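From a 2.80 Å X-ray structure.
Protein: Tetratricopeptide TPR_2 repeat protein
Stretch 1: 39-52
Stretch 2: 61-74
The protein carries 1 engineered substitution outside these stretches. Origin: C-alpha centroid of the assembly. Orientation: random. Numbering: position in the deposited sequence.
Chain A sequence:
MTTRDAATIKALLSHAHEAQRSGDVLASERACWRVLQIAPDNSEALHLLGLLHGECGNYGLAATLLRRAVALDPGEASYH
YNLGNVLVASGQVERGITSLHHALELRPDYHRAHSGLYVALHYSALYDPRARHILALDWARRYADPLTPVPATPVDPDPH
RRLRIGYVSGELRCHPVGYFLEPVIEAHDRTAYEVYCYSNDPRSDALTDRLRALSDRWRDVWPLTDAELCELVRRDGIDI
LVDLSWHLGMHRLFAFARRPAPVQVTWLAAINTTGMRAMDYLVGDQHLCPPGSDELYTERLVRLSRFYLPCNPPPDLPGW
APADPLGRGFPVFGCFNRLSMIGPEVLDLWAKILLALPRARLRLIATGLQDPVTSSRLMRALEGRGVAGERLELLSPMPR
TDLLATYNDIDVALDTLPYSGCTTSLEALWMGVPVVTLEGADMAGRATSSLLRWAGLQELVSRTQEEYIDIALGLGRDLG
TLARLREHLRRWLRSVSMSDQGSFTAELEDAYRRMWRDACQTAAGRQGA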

ATOM      1  N   ALA A  39      28.741  -5.129  23.263  1.00 62.08           N
ATOM      2  CA  ALA A  39      27.697  -5.583  24.188  1.00 61.65           C
ATOM      3  C   ALA A  39      26.581  -6.318  23.428  1.00 61.23           C
ATOM      4  O   ALA A  39      25.612  -5.685  22.989  1.00 62.42           O
ATOM      5  CB  ALA A  39      27.134  -4.392  24.949  1.00 60.42           C
ATOM      6  N   PRO A  40      26.707  -7.657  23.273  1.00 57.48           N
ATOM      7  CA  PRO A  40      25.768  -8.413  22.419  1.00 58.28           C
ATOM      8  C   PRO A  40      24.346  -8.600  22.984  1.00 55.46           C
ATOM      9  O   PRO A  40      23.468  -9.050  22.252  1.00 54.29           O
ATOM     10  CB  PRO A  40      26.472  -9.770  22.229  1.00 58.16           C
ATOM     11  CG  PRO A  40      27.334  -9.926  23.430  1.00 58.86           C
ATOM     12  CD  PRO A  40      27.682  -8.545  23.935  1.00 58.67           C
ATOM     13  N   ASP A  41      24.132  -8.264  24.258  1.00 53.86           N
ATOM     14  CA  ASP A  41      22.792  -8.237  24.861  1.00 52.01           C
ATOM     15  C   ASP A  41      22.135  -6.844  24.815  1.00 48.72           C
ATOM     16  O   ASP A  41      21.131  -6.618  25.493  1.00 46.31           O
ATOM     17  CB  ASP A  41      22.849  -8.757  26.313  1.00 54.64           C
ATOM     18  CG  ASP A  41      22.966 -10.288  26.402  1.00 59.08           C
ATOM     19  OD1 ASP A  41      22.804 -10.998  25.379  1.00 56.15           O
ATOM     20  OD2 ASP A  41      23.221 -10.784  27.523  1.00 63.71           O
ATOM     21  N   ASN A  42      22.663  -5.928  23.999  1.00 45.70           N
ATOM     22  CA  ASN A  42      22.074  -4.601  23.862  1.00 46.45           C
ATOM     23  C   ASN A  42      20.761  -4.637  23.050  1.00 46.26           C
ATOM     24  O   ASN A  42      20.770  -4.608  21.812  1.00 44.34           O
ATOM     25  CB  ASN A  42      23.086  -3.635  23.239  1.00 49.25           C
ATOM     26  CG  ASN A  42      22.810  -2.191  23.599  1.00 50.04           C
ATOM     27  OD1 ASN A  42      23.486  -1.625  24.454  1.00 57.66           O
ATOM     28  ND2 ASN A  42      21.822  -1.593  22.964  1.00 49.26           N
ATOM     29  N   SER A  43      19.638  -4.686  23.765  1.00 46.25           N
ATOM     30  CA  SER A  43      18.320  -4.838  23.147  1.00 47.97           C
ATOM     31  C   SER A  43      17.914  -3.675  22.236  1.00 50.53           C
ATOM     32  O   SER A  43      17.127  -3.865  21.314  1.00 57.88           O
ATOM     33  CB  SER A  43      17.237  -5.059  24.207  1.00 47.35           C
ATOM     34  OG  SER A  43      16.907  -3.867  24.880  1.00 48.45           O
ATOM     35  N   GLU A  44      18.441  -2.483  22.490  1.00 51.40           N
ATOM     36  CA  GLU A  44      18.149  -1.323  21.643  1.00 54.20           C
ATOM     37  C   GLU A  44      18.729  -1.471  20.221  1.00 52.69           C
ATOM     38  O   GLU A  44      18.145  -0.985  19.245  1.00 55.35           O
ATOM     39  CB  GLU A  44      18.684  -0.043  22.300  1.00 55.85           C
ATOM     40  CG  GLU A  44      18.043   1.242  21.789  1.00 59.53           C
ATOM     41  CD  GLU A  44      18.619   2.495  22.430  1.00 61.55           C
ATOM     42  OE1 GLU A  44      19.133   2.420  23.575  1.00 62.71           O
ATOM     43  OE2 GLU A  44      18.547   3.561  21.782  1.00 59.50           O
ATOM     44  N   ALA A  45      19.857  -2.164  20.122  1.00 49.30           N
ATOM     45  CA  ALA A  45      20.619  -2.287  18.891  1.00 50.74           C
ATOM     46  C   ALA A  45      20.141  -3.509  18.108  1.00 49.17           C
ATOM     47  O   ALA A  45      20.059  -3.473  16.877  1.00 48.23           O
ATOM     48  CB  ALA A  45      22.101  -2.406  19.212  1.00 51.34           C
ATOM     49  N   LEU A  46      19.868  -4.596  18.834  1.00 48.37           N
ATOM     50  CA  LEU A  46      19.107  -5.734  18.311  1.00 47.49           C
ATOM     51  C   LEU A  46      17.809  -5.264  17.666  1.00 47.37           C
ATOM     52  O   LEU A  46      17.529  -5.602  16.520  1.00 47.43           O
ATOM     53  CB  LEU A  46      18.777  -6.734  19.433  1.00 46.30           C
ATOM     54  CG  LEU A  46      19.640  -7.985  19.686  1.00 46.95           C
ATOM     55  CD1 LEU A  46      20.878  -8.119  18.808  1.00 45.94           C
ATOM     56  CD2 LEU A  46      20.024  -8.071  21.153  1.00 46.47           C
ATOM     57  N   HIS A  47      17.038  -4.479  18.417  1.00 46.49           N
ATOM     58  CA  HIS A  47      15.788  -3.886  17.924  1.00 47.87           C
ATOM     59  C   HIS A  47      15.931  -3.046  16.641  1.00 47.29           C
ATOM     60  O   HIS A  47      15.134  -3.197  15.715  1.00 49.07           O
ATOM     61  CB  HIS A  47      15.156  -3.015  19.008  1.00 46.88           C
ATOM     62  CG  HIS A  47      14.040  -2.153  18.506  1.00 46.56           C
ATOM     63  ND1 HIS A  47      12.830  -2.674  18.106  1.00 46.40           N
ATOM     64  CD2 HIS A  47      13.953  -0.810  18.335  1.00 46.01           C
ATOM     65  CE1 HIS A  47      12.042  -1.688  17.716  1.00 46.41           C
ATOM     66  NE2 HIS A  47      12.700  -0.550  17.838  1.00 45.68           N
ATOM     67  N   LEU A  48      16.925  -2.163  16.602  1.00 46.79           N
ATOM     68  CA  LEU A  48      17.125  -1.275  15.455  1.00 49.47           C
ATOM     69  C   LEU A  48      17.564  -2.033  14.195  1.00 47.73           C
ATOM     70  O   LEU A  48      17.048  -1.767  13.098  1.00 44.21           O
ATOM     71  CB  LEU A  48      18.131  -0.166  15.797  1.00 51.44           C
ATOM     72  CG  LEU A  48      18.390   0.934  14.754  1.00 51.17           C
ATOM     73  CD1 LEU A  48      17.103   1.510  14.172  1.00 50.21           C
ATOM     74  CD2 LEU A  48      19.228   2.042  15.375  1.00 51.59           C
ATOM     75  N   LEU A  49      18.509  -2.964  14.359  1.00 45.62           N
ATOM     76  CA  LEU A  49      18.834  -3.945  13.307  1.00 45.82           C
ATOM     77  C   LEU A  49      17.613  -4.747  12.857  1.00 46.14           C
ATOM     78  O   LEU A  49      17.486  -5.079  11.683  1.00 50.87           O
ATOM     79  CB  LEU A  49      19.906  -4.927  13.764  1.00 46.63           C
ATOM     80  CG  LEU A  49      21.367  -4.634  13.477  1.00 47.81           C
ATOM     81  CD1 LEU A  49      22.231  -5.670  14.170  1.00 50.14           C
ATOM     82  CD2 LEU A  49      21.663  -4.658  11.991  1.00 49.96           C
ATOM     83  N   GLY A  50      16.745  -5.081  13.806  1.00 45.26           N
ATOM     84  CA  GLY A  50      15.421  -5.613  13.521  1.00 44.88           C
ATOM     85  C   GLY A  50      14.622  -4.788  12.531  1.00 47.13           C
ATOM     86  O   GLY A  50      14.217  -5.326  11.503  1.00 46.92           O
ATOM     87  N   LEU A  51      14.398  -3.498  12.833  1.00 49.25           N
ATOM     88  CA  LEU A  51      13.643  -2.587  11.935  1.00 51.62           C
ATOM     89  C   LEU A  51      14.227  -2.566  10.539  1.00 51.06           C
ATOM     90  O   LEU A  51      13.508  -2.741   9.561  1.00 51.23           O
ATOM     91  CB  LEU A  51      13.689  -1.124  12.385  1.00 54.57           C
ATOM     92  CG  LEU A  51      13.315  -0.657  13.768  1.00 57.61           C
ATOM     93  CD1 LEU A  51      13.233   0.867  13.778  1.00 59.58           C
ATOM     94  CD2 LEU A  51      11.995  -1.257  14.146  1.00 59.53           C
ATOM     95  N   LEU A  52      15.533  -2.316  10.480  1.00 48.65           N
ATOM     96  CA  LEU A  52      16.219  -2.012   9.237  1.00 51.37           C
ATOM     97  C   LEU A  52      16.124  -3.170   8.269  1.00 51.50           C
ATOM     98  O   LEU A  52      15.787  -2.978   7.108  1.00 55.95           O
ATOM     99  CB  LEU A  52      17.689  -1.665   9.505  1.00 52.37           C
ATOM    100  CG  LEU A  52      17.956  -0.377  10.295  1.00 52.77           C
ATOM    101  CD1 LEU A  52      19.402  -0.352  10.779  1.00 53.28           C
ATOM    102  CD2 LEU A  52      17.639   0.864   9.468  1.00 52.89           C
TER
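Stretch 2 (61-74) LAATLLRRAVALDP

Stretch 2 is helical from L61 to L72 and packs against the helix of stretch 1, residues 43-52, as the second arm of a tetratricopeptide hairpin. The two run nearly antiparallel, with a signed crossing angle of -153° and axes that approach to 7.8 Å. Continuous i to i+4 backbone hydrogen bonds hold stretch 2 in its helix until D73 leaves helical phi/psi. Two close backbone pairings set the register: the CA of G50 lies 4.5 Å from the CA of A62, and the CA of S43 lies 4.7 Å from the CA of A69.

Small residues lie at both pairings. The CA of G50 meets CG of L66 at 3.7 Å, and a CB on G50 would clash with CD2 of L66. The carbonyl O of G50 rests 3.7 Å from CB of A62. At the other pairing, CB of A69 lies 3.8 Å from O of S43 and also touches L46, CB to CB at 4.1 Å.

Apolar side chains fill the space between the helices. L46 is a knob in a hole formed by L65, R68, A69 and L72; its CD1 lies 3.9 Å from CD2 of L65 and its CD2 3.7 Å from CD1 of L72. One turn further along stretch 1, CB of L49 packs 3.7 Å from CD1 of L65. The CA-to-CB bond of L66 points sideways relative to stretch 1, but the end of its side chain comes nearer, placing CD2 3.7 Å from ND1 of H47.

Polar groups contribute by contact alone, since no hydrogen bond crosses between the stretches. R68, which is poorly ordered, touches L46, its CD 4.0 Å from CD2 of L46, with CD1 of L46 at the edge of the guanidinium. Near the end of the stretch 2 helix, CD1 of L72 approaches O of D41 at 3.6 Å, and CB of D73 lies 3.9 Å from OG of S43, a hydroxyl hydrogen-bonded elsewhere in the structure.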

ATOM      1  N   LEU A  61      16.007 -12.849   9.390  1.00 44.34           N
ATOM      2  CA  LEU A  61      16.919 -12.185  10.326  1.00 42.63           C
ATOM      3  C   LEU A  61      16.171 -11.210  11.213  1.00 43.52           C
ATOM      4  O   LEU A  61      16.348 -11.211  12.437  1.00 40.69           O
ATOM      5  CB  LEU A  61      18.009 -11.418   9.578  1.00 42.37           C
ATOM      6  CG  LEU A  61      19.107 -10.715  10.399  1.00 44.82           C
ATOM      7  CD1 LEU A  61      19.802 -11.640  11.398  1.00 44.24           C
ATOM      8  CD2 LEU A  61      20.144 -10.094   9.471  1.00 46.21           C
ATOM      9  N   ALA A  62      15.346 -10.375  10.580  1.00 44.69           N
ATOM     10  CA  ALA A  62      14.556  -9.363  11.278  1.00 43.65           C
ATOM     11  C   ALA A  62      13.845  -9.966  12.479  1.00 42.00           C
ATOM     12  O   ALA A  62      14.068  -9.537  13.615  1.00 36.89           O
ATOM     13  CB  ALA A  62      13.544  -8.742  10.331  1.00 45.59           C
ATOM     14  N   ALA A  63      13.034 -10.989  12.206  1.00 41.17           N
ATOM     15  CA  ALA A  63      12.201 -11.639  13.218  1.00 40.18           C
ATOM     16  C   ALA A  63      13.003 -12.166  14.399  1.00 43.14           C
ATOM     17  O   ALA A  63      12.597 -11.961  15.547  1.00 46.66           O
ATOM     18  CB  ALA A  63      11.389 -12.763  12.605  1.00 38.49           C
ATOM     19  N   THR A  64      14.140 -12.820  14.143  1.00 42.86           N
ATOM     20  CA  THR A  64      14.925 -13.381  15.253  1.00 42.46           C
ATOM     21  C   THR A  64      15.687 -12.300  16.033  1.00 42.03           C
ATOM     22  O   THR A  64      15.776 -12.397  17.249  1.00 47.06           O
ATOM     23  CB  THR A  64      15.828 -14.578  14.851  1.00 42.24           C
ATOM     24  OG1 THR A  64      16.743 -14.203  13.834  1.00 43.48           O
ATOM     25  CG2 THR A  64      14.971 -15.755  14.367  1.00 43.27           C
ATOM     26  N   LEU A  65      16.189 -11.261  15.372  1.00 41.71           N
ATOM     27  CA  LEU A  65      16.705 -10.082  16.097  1.00 42.08           C
ATOM     28  C   LEU A  65      15.650  -9.411  17.012  1.00 43.41           C
ATOM     29  O   LEU A  65      15.932  -9.077  18.174  1.00 39.58           O
ATOM     30  CB  LEU A  65      17.262  -9.049  15.124  1.00 42.18           C
ATOM     31  CG  LEU A  65      18.570  -9.436  14.433  1.00 43.52           C
ATOM     32  CD1 LEU A  65      18.863  -8.427  13.347  1.00 43.42           C
ATOM     33  CD2 LEU A  65      19.742  -9.507  15.400  1.00 43.49           C
ATOM     34  N   LEU A  66      14.437  -9.245  16.487  1.00 43.74           N
ATOM     35  CA  LEU A  66      13.342  -8.620  17.236  1.00 43.72           C
ATOM     36  C   LEU A  66      12.818  -9.498  18.359  1.00 45.02           C
ATOM     37  O   LEU A  66      12.494  -8.971  19.420  1.00 48.48           O
ATOM     38  CB  LEU A  66      12.191  -8.214  16.304  1.00 42.80           C
ATOM     39  CG  LEU A  66      12.571  -7.092  15.335  1.00 41.55           C
ATOM     40  CD1 LEU A  66      11.642  -7.063  14.134  1.00 40.71           C
ATOM     41  CD2 LEU A  66      12.599  -5.747  16.054  1.00 42.44           C
ATOM     42  N   ARG A  67      12.721 -10.813  18.133  1.00 46.04           N
ATOM     43  CA  ARG A  67      12.357 -11.769  19.203  1.00 46.90           C
ATOM     44  C   ARG A  67      13.371 -11.809  20.351  1.00 51.79           C
ATOM     45  O   ARG A  67      12.993 -12.016  21.506  1.00 52.72           O
ATOM     46  CB  ARG A  67      12.205 -13.188  18.661  1.00 46.61           C
ATOM     47  CG  ARG A  67      10.911 -13.436  17.913  1.00 48.77           C
ATOM     48  CD  ARG A  67      10.518 -14.902  17.946  1.00 47.90           C
ATOM     49  NE  ARG A  67       9.268 -15.126  17.221  1.00 49.66           N
ATOM     50  CZ  ARG A  67       9.161 -15.462  15.930  1.00 50.99           C
ATOM     51  NH1 ARG A  67      10.241 -15.634  15.151  1.00 49.23           N
ATOM     52  NH2 ARG A  67       7.945 -15.631  15.410  1.00 50.82           N
ATOM     53  N   ARG A  68      14.651 -11.635  20.030  1.00 55.86           N
ATOM     54  CA  ARG A  68      15.702 -11.623  21.049  1.00 61.02           C
ATOM     55  C   ARG A  68      15.634 -10.321  21.858  1.00 57.07           C
ATOM     56  O   ARG A  68      15.834 -10.332  23.070  1.00 56.06           O
ATOM     57  CB  ARG A  68      17.084 -11.795  20.408  1.00 67.41           C
ATOM     58  CG  ARG A  68      18.139 -12.419  21.317  1.00 75.66           C
ATOM     59  CD  ARG A  68      19.540 -12.020  20.860  1.00 88.41           C
ATOM     60  NE  ARG A  68      20.515 -13.113  20.853  1.00 98.42           N
ATOM     61  CZ  ARG A  68      21.782 -13.004  20.438  1.00105.37           C
ATOM     62  NH1 ARG A  68      22.266 -11.838  19.993  1.00105.43           N
ATOM     63  NH2 ARG A  68      22.581 -14.070  20.469  1.00108.38           N
ATOM     64  N   ALA A  69      15.353  -9.210  21.175  1.00 51.98           N
ATOM     65  CA  ALA A  69      15.092  -7.937  21.833  1.00 48.03           C
ATOM     66  C   ALA A  69      13.889  -8.023  22.786  1.00 45.97           C
ATOM     67  O   ALA A  69      13.950  -7.549  23.922  1.00 45.00           O
ATOM     68  CB  ALA A  69      14.877  -6.849  20.790  1.00 48.68           C
ATOM     69  N   VAL A  70      12.805  -8.640  22.324  1.00 43.00           N
ATOM     70  CA  VAL A  70      11.645  -8.928  23.184  1.00 41.36           C
ATOM     71  C   VAL A  70      12.039  -9.779  24.429  1.00 43.62           C
ATOM     72  O   VAL A  70      11.594  -9.508  25.544  1.00 44.42           O
ATOM     73  CB  VAL A  70      10.496  -9.606  22.382  1.00 37.35           C
ATOM     74  CG1 VAL A  70       9.409 -10.146  23.292  1.00 36.19           C
ATOM     75  CG2 VAL A  70       9.864  -8.622  21.409  1.00 38.54           C
ATOM     76  N   ALA A  71      12.863 -10.805  24.245  1.00 44.34           N
ATOM     77  CA  ALA A  71      13.280 -11.667  25.364  1.00 42.61           C
ATOM     78  C   ALA A  71      14.109 -10.903  26.404  1.00 42.92           C
ATOM     79  O   ALA A  71      13.957 -11.127  27.612  1.00 42.06           O
ATOM     80  CB  ALA A  71      14.058 -12.874  24.855  1.00 41.68           C
ATOM     81  N   LEU A  72      14.977 -10.007  25.929  1.00 41.01           N
ATOM     82  CA  LEU A  72      15.850  -9.220  26.808  1.00 38.61           C
ATOM     83  C   LEU A  72      15.132  -8.068  27.496  1.00 37.71           C
ATOM     84  O   LEU A  72      15.581  -7.615  28.536  1.00 39.51           O
ATOM     85  CB  LEU A  72      17.069  -8.691  26.042  1.00 37.29           C
ATOM     86  CG  LEU A  72      18.035  -9.789  25.580  1.00 37.53           C
ATOM     87  CD1 LEU A  72      18.939  -9.275  24.458  1.00 37.74           C
ATOM     88  CD2 LEU A  72      18.863 -10.333  26.743  1.00 36.53           C
ATOM     89  N   ASP A  73      14.044  -7.582  26.903  1.00 37.84           N
ATOM     90  CA  ASP A  73      13.270  -6.484  27.470  1.00 36.17           C
ATOM     91  C   ASP A  73      11.807  -6.618  27.014  1.00 35.69           C
ATOM     92  O   ASP A  73      11.375  -5.914  26.124  1.00 35.10           O
ATOM     93  CB  ASP A  73      13.893  -5.140  27.061  1.00 36.10           C
ATOM     94  CG  ASP A  73      13.203  -3.936  27.714  1.00 37.35           C
ATOM     95  OD1 ASP A  73      12.382  -4.109  28.636  1.00 38.26           O
ATOM     96  OD2 ASP A  73      13.479  -2.798  27.303  1.00 39.13           O
ATOM     97  N   PRO A  74      11.049  -7.548  27.623  1.00 38.05           N
ATOM     98  CA  PRO A  74       9.664  -7.841  27.198  1.00 40.02           C
ATOM     99  C   PRO A  74       8.608  -6.829  27.584  1.00 40.91           C
ATOM    100  O   PRO A  74       7.468  -6.959  27.139  1.00 41.39           O
ATOM    101  CB  PRO A  74       9.355  -9.161  27.906  1.00 39.63           C
ATOM    102  CG  PRO A  74      10.230  -9.139  29.104  1.00 38.85           C
ATOM    103  CD  PRO A  74      11.508  -8.517  28.633  1.00 37.76           C
TER